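PDB 5NGG: Blr6230 protein from Bradyrhizobium diazoefficiens USDA 110, which probably hydrolyses beta-lactam antibiotics as a zinc-dependent metallo-beta-lactamase of subclass B3. Local coordinates for residues 99-110 and 127-137. Residues are numbered along the deposited sequence; the frame is centred on the assembly and turned at random. Where two conformers were deposited one is given.
Sequences NTHAHLDHTGGF and DKPLLEGGYYP. With ZN (zinc ion), chain D; ZN (zinc ion), chain C.
The methyl of A102 is the small bump of this contact, seated in a hollow formed by L130 and L131 of helix 128-133 and by D127 just ahead of them. Its CB lies 3.6 Å from L131 CG and 3.9 Å from L130 CB. L131 is the reciprocal bump: with CG anti to the carbonyl carbon (chi1 -69°), its CD2 packs against the methyls of both A102 and T107, 3.6 Å from T107 CG2, and touches the edge of the F110 ring. D127 OD2 accepts a bent hydrogen bond from A102 N (3.0 Å, 138°), the donor standing above the carboxylate plane; the S178 hydroxyl pairs with the same OD2, and G180 N donates to OD1. Water 2 donates to A102 O and Y135 O, tying the turn at A102 to the loop beyond the helix. There Y136, its hydroxyl bonded to N208, places its CE2 atom over one face of the H103 imidazole in an offset stack, centroids 4.5 Å apart and planes 18° from parallel. The segment 99-110 carries the HxHxDH metal motif of the superfamily: H101 and H103, with H177, bind one zinc, D105 and H106, with H242, the other, and water 3 bridges both ions. The D127 bond to the intervening A102 N and the Y136 stack probably help position H101 and H103, a second shell to the dinuclear site.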
loop_
_atom_site.group_PDB
_atom_site.type_symbol
_atom_site.label_atom_id
_atom_site.label_comp_id
_atom_site.label_asym_id
_atom_site.label_seq_id
_atom_site.Cartn_x
_atom_site.Cartn_y
_atom_site.Cartn_z
ATOM N N ASN A 99 3.092 3.440 -6.123
ATOM C CA ASN A 99 1.837 3.369 -5.380
ATOM C C ASN A 99 1.330 1.940 -5.347
ATOM O O ASN A 99 1.359 1.242 -6.370
ATOM C CB ASN A 99 0.811 4.278 -6.062
ATOM C CG ASN A 99 -0.528 4.481 -5.294
ATOM O OD1 ASN A 99 -1.559 4.647 -5.950
ATOM N ND2 ASN A 99 -0.521 4.556 -3.972
ATOM N N THR A 100 0.804 1.540 -4.194
ATOM C CA THR A 100 0.022 0.299 -4.085
ATOM C C THR A 100 -1.402 0.540 -4.601
ATOM O O THR A 100 -1.895 -0.160 -5.482
ATOM C CB THR A 100 -0.062 -0.221 -2.639
ATOM O OG1 THR A 100 -0.480 0.833 -1.764
ATOM C CG2 THR A 100 1.269 -0.840 -2.213
ATOM N N HIS A 101 -2.088 1.543 -4.061
ATOM C CA HIS A 101 -3.444 1.846 -4.549
ATOM C C HIS A 101 -3.817 3.284 -4.233
ATOM O O HIS A 101 -3.307 3.900 -3.302
ATOM C CB HIS A 101 -4.488 0.861 -4.018
ATOM C CG HIS A 101 -4.862 1.089 -2.591
ATOM N ND1 HIS A 101 -4.292 0.414 -1.531
ATOM C CD2 HIS A 101 -5.823 1.872 -2.053
ATOM C CE1 HIS A 101 -4.851 0.812 -0.402
ATOM N NE2 HIS A 101 -5.769 1.717 -0.684
ATOM N N ALA A 102 -4.744 3.803 -5.025
ATOM C CA ALA A 102 -4.981 5.242 -5.108
ATOM C C ALA A 102 -6.115 5.724 -4.196
ATOM O O ALA A 102 -7.128 6.210 -4.675
ATOM C CB ALA A 102 -5.251 5.608 -6.553
ATOM N N HIS A 103 -5.929 5.612 -2.886
ATOM C CA HIS A 103 -6.782 6.232 -1.872
ATOM C C HIS A 103 -5.972 7.246 -1.084
ATOM O O HIS A 103 -4.753 7.096 -0.948
ATOM C CB HIS A 103 -7.351 5.197 -0.896
ATOM C CG HIS A 103 -8.344 4.271 -1.494
ATOM N ND1 HIS A 103 -8.619 3.054 -0.929
ATOM C CD2 HIS A 103 -9.152 4.391 -2.577
ATOM C CE1 HIS A 103 -9.561 2.457 -1.634
ATOM N NE2 HIS A 103 -9.901 3.246 -2.642
ATOM N N LEU A 104 -6.658 8.267 -0.573
ATOM C CA LEU A 104 -5.989 9.425 0.050
ATOM C C LEU A 104 -5.051 9.091 1.201
ATOM O O LEU A 104 -4.129 9.840 1.447
ATOM C CB LEU A 104 -6.989 10.471 0.520
ATOM C CG LEU A 104 -7.689 10.292 1.859
ATOM C CD1 LEU A 104 -8.337 11.605 2.302
ATOM C CD2 LEU A 104 -8.707 9.180 1.799
ATOM N N ASP A 105 -5.296 7.983 1.916
ATOM C CA ASP A 105 -4.423 7.595 3.009
ATOM C C ASP A 105 -3.082 7.039 2.546
ATOM O O ASP A 105 -2.183 6.846 3.377
ATOM C CB ASP A 105 -5.133 6.653 4.000
ATOM C CG ASP A 105 -5.752 5.402 3.391
ATOM O OD1 ASP A 105 -6.340 5.474 2.276
ATOM O OD2 ASP A 105 -5.648 4.355 4.098
ATOM N N HIS A 106 -2.932 6.822 1.234
ATOM C CA HIS A 106 -1.669 6.371 0.644
ATOM C C HIS A 106 -1.101 7.338 -0.394
ATOM O O HIS A 106 0.069 7.229 -0.752
ATOM C CB HIS A 106 -1.836 4.984 0.035
ATOM C CG HIS A 106 -2.487 4.026 0.991
ATOM N ND1 HIS A 106 -1.859 3.600 2.142
ATOM C CD2 HIS A 106 -3.748 3.559 1.060
ATOM C CE1 HIS A 106 -2.707 2.887 2.859
ATOM N NE2 HIS A 106 -3.867 2.832 2.217
ATOM N N THR A 107 -1.911 8.276 -0.878
ATOM C CA THR A 107 -1.512 9.176 -1.972
ATOM C C THR A 107 -1.384 10.627 -1.557
ATOM O O THR A 107 -1.068 11.481 -2.384
ATOM C CB THR A 107 -2.571 9.149 -3.078
ATOM O OG1 THR A 107 -3.780 9.640 -2.494
ATOM C CG2 THR A 107 -2.813 7.768 -3.649
ATOM N N GLY A 108 -1.640 10.912 -0.281
ATOM C CA GLY A 108 -1.779 12.279 0.187
ATOM C C GLY A 108 -0.564 13.158 0.009
ATOM O O GLY A 108 -0.709 14.378 -0.034
ATOM N N GLY A 109 0.619 12.554 -0.071
ATOM C CA GLY A 109 1.859 13.300 -0.256
ATOM C C GLY A 109 2.467 13.233 -1.643
ATOM O O GLY A 109 3.553 13.801 -1.852
ATOM N N PHE A 110 1.801 12.548 -2.586
ATOM C CA PHE A 110 2.423 12.363 -3.896
ATOM C C PHE A 110 2.680 13.671 -4.653
ATOM O O PHE A 110 3.780 13.873 -5.180
ATOM C CB PHE A 110 1.582 11.449 -4.796
ATOM C CG PHE A 110 1.617 9.971 -4.439
ATOM C CD1 PHE A 110 2.525 9.416 -3.564
ATOM C CD2 PHE A 110 0.728 9.112 -5.068
ATOM C CE1 PHE A 110 2.528 8.046 -3.309
ATOM C CE2 PHE A 110 0.745 7.756 -4.823
ATOM C CZ PHE A 110 1.652 7.220 -3.953
ATOM N N ASP A 127 -5.798 2.604 -11.866
ATOM C CA ASP A 127 -5.838 3.667 -10.857
ATOM C C ASP A 127 -5.434 5.039 -11.388
ATOM O O ASP A 127 -5.572 6.046 -10.673
ATOM C CB ASP A 127 -5.011 3.316 -9.610
ATOM C CG ASP A 127 -5.800 2.523 -8.543
ATOM O OD1 ASP A 127 -6.979 2.189 -8.761
ATOM O OD2 ASP A 127 -5.196 2.213 -7.497
ATOM N N LYS A 128 -4.912 5.109 -12.606
ATOM C CA LYS A 128 -4.474 6.380 -13.158
ATOM C C LYS A 128 -5.579 7.469 -13.106
ATOM O O LYS A 128 -5.301 8.608 -12.692
ATOM C CB LYS A 128 -3.927 6.187 -14.571
ATOM C CG LYS A 128 -3.452 7.462 -15.244
ATOM C CD LYS A 128 -2.747 7.188 -16.566
ATOM C CE LYS A 128 -2.406 8.455 -17.345
ATOM N NZ LYS A 128 -1.852 8.133 -18.684
ATOM N N PRO A 129 -6.835 7.146 -13.462
ATOM C CA PRO A 129 -7.842 8.223 -13.396
ATOM C C PRO A 129 -8.092 8.744 -11.982
ATOM O O PRO A 129 -8.383 9.925 -11.797
ATOM C CB PRO A 129 -9.116 7.581 -13.961
ATOM C CG PRO A 129 -8.655 6.398 -14.729
ATOM C CD PRO A 129 -7.368 5.936 -14.119
ATOM N N LEU A 130 -7.965 7.851 -10.995
ATOM C CA LEU A 130 -8.146 8.217 -9.579
ATOM C C LEU A 130 -7.027 9.146 -9.118
ATOM O O LEU A 130 -7.260 10.170 -8.473
ATOM C CB LEU A 130 -8.169 6.969 -8.694
ATOM C CG LEU A 130 -9.438 6.122 -8.612
ATOM C CD1 LEU A 130 -9.890 5.584 -9.955
ATOM C CD2 LEU A 130 -9.194 4.973 -7.638
ATOM N N LEU A 131 -5.787 8.774 -9.428
ATOM C CA LEU A 131 -4.626 9.596 -9.074
ATOM C C LEU A 131 -4.687 10.961 -9.746
ATOM O O LEU A 131 -4.399 11.980 -9.106
ATOM C CB LEU A 131 -3.337 8.869 -9.463
ATOM C CG LEU A 131 -3.057 7.631 -8.606
ATOM C CD1 LEU A 131 -2.051 6.712 -9.282
ATOM C CD2 LEU A 131 -2.549 8.045 -7.247
ATOM N N GLU A 132 -5.020 10.960 -11.030
ATOM C CA GLU A 132 -5.010 12.188 -11.812
ATOM C C GLU A 132 -6.196 13.077 -11.499
ATOM O O GLU A 132 -6.145 14.275 -11.770
ATOM C CB GLU A 132 -4.863 11.869 -13.296
ATOM C CG GLU A 132 -3.521 11.190 -13.574
ATOM C CD GLU A 132 -2.994 11.273 -14.985
ATOM O OE1 GLU A 132 -3.753 11.617 -15.909
ATOM O OE2 GLU A 132 -1.807 10.929 -15.145
ATOM N N GLY A 133 -7.258 12.525 -10.926
ATOM C CA GLY A 133 -8.420 13.311 -10.521
ATOM C C GLY A 133 -8.451 13.676 -9.047
ATOM O O GLY A 133 -9.136 14.606 -8.667
ATOM N N GLY A 134 -7.746 12.921 -8.210
ATOM C CA GLY A 134 -7.739 13.179 -6.766
ATOM C C GLY A 134 -9.062 12.893 -6.069
ATOM O O GLY A 134 -9.441 13.629 -5.151
ATOM N N TYR A 135 -9.756 11.823 -6.479
ATOM C CA TYR A 135 -11.095 11.507 -5.963
ATOM C C TYR A 135 -11.229 10.018 -5.642
ATOM O O TYR A 135 -10.446 9.195 -6.127
ATOM C CB TYR A 135 -12.209 11.944 -6.969
ATOM C CG TYR A 135 -12.148 11.162 -8.286
ATOM C CD1 TYR A 135 -12.705 9.892 -8.400
ATOM C CD2 TYR A 135 -11.507 11.680 -9.398
ATOM C CE1 TYR A 135 -12.642 9.177 -9.591
ATOM C CE2 TYR A 135 -11.440 10.981 -10.593
ATOM C CZ TYR A 135 -11.995 9.724 -10.689
ATOM O OH TYR A 135 -11.921 9.025 -11.882
ATOM N N TYR A 136 -12.245 9.692 -4.845
ATOM C CA TYR A 136 -12.578 8.316 -4.466
ATOM C C TYR A 136 -13.550 7.735 -5.495
ATOM O O TYR A 136 -14.596 8.340 -5.749
ATOM C CB TYR A 136 -13.192 8.284 -3.050
ATOM C CG TYR A 136 -13.179 6.891 -2.469
ATOM C CD1 TYR A 136 -14.149 5.932 -2.817
ATOM C CD2 TYR A 136 -12.155 6.481 -1.627
ATOM C CE1 TYR A 136 -14.089 4.639 -2.335
ATOM C CE2 TYR A 136 -12.102 5.182 -1.136
ATOM C CZ TYR A 136 -13.060 4.260 -1.495
ATOM O OH TYR A 136 -12.961 2.986 -0.998
ATOM N N PRO A 137 -13.239 6.551 -6.066
ATOM C CA PRO A 137 -14.106 5.964 -7.102
ATOM C C PRO A 137 -15.501 5.680 -6.580
ATOM O O PRO A 137 -15.649 5.149 -5.474
ATOM C CB PRO A 137 -13.381 4.667 -7.460
ATOM C CG PRO A 137 -12.615 4.306 -6.225
ATOM C CD PRO A 137 -12.163 5.622 -5.649
HETATM ZN ZN ZN D . -7.478 2.003 0.442
HETATM ZN ZN ZN C . -5.593 2.408 3.248
HETATM O O HOH W 1 -2.522 2.948 -7.786
HETATM O O HOH W 2 -9.375 7.528 -4.236
HETATM O O HOH W 3 -7.207 2.870 2.056
#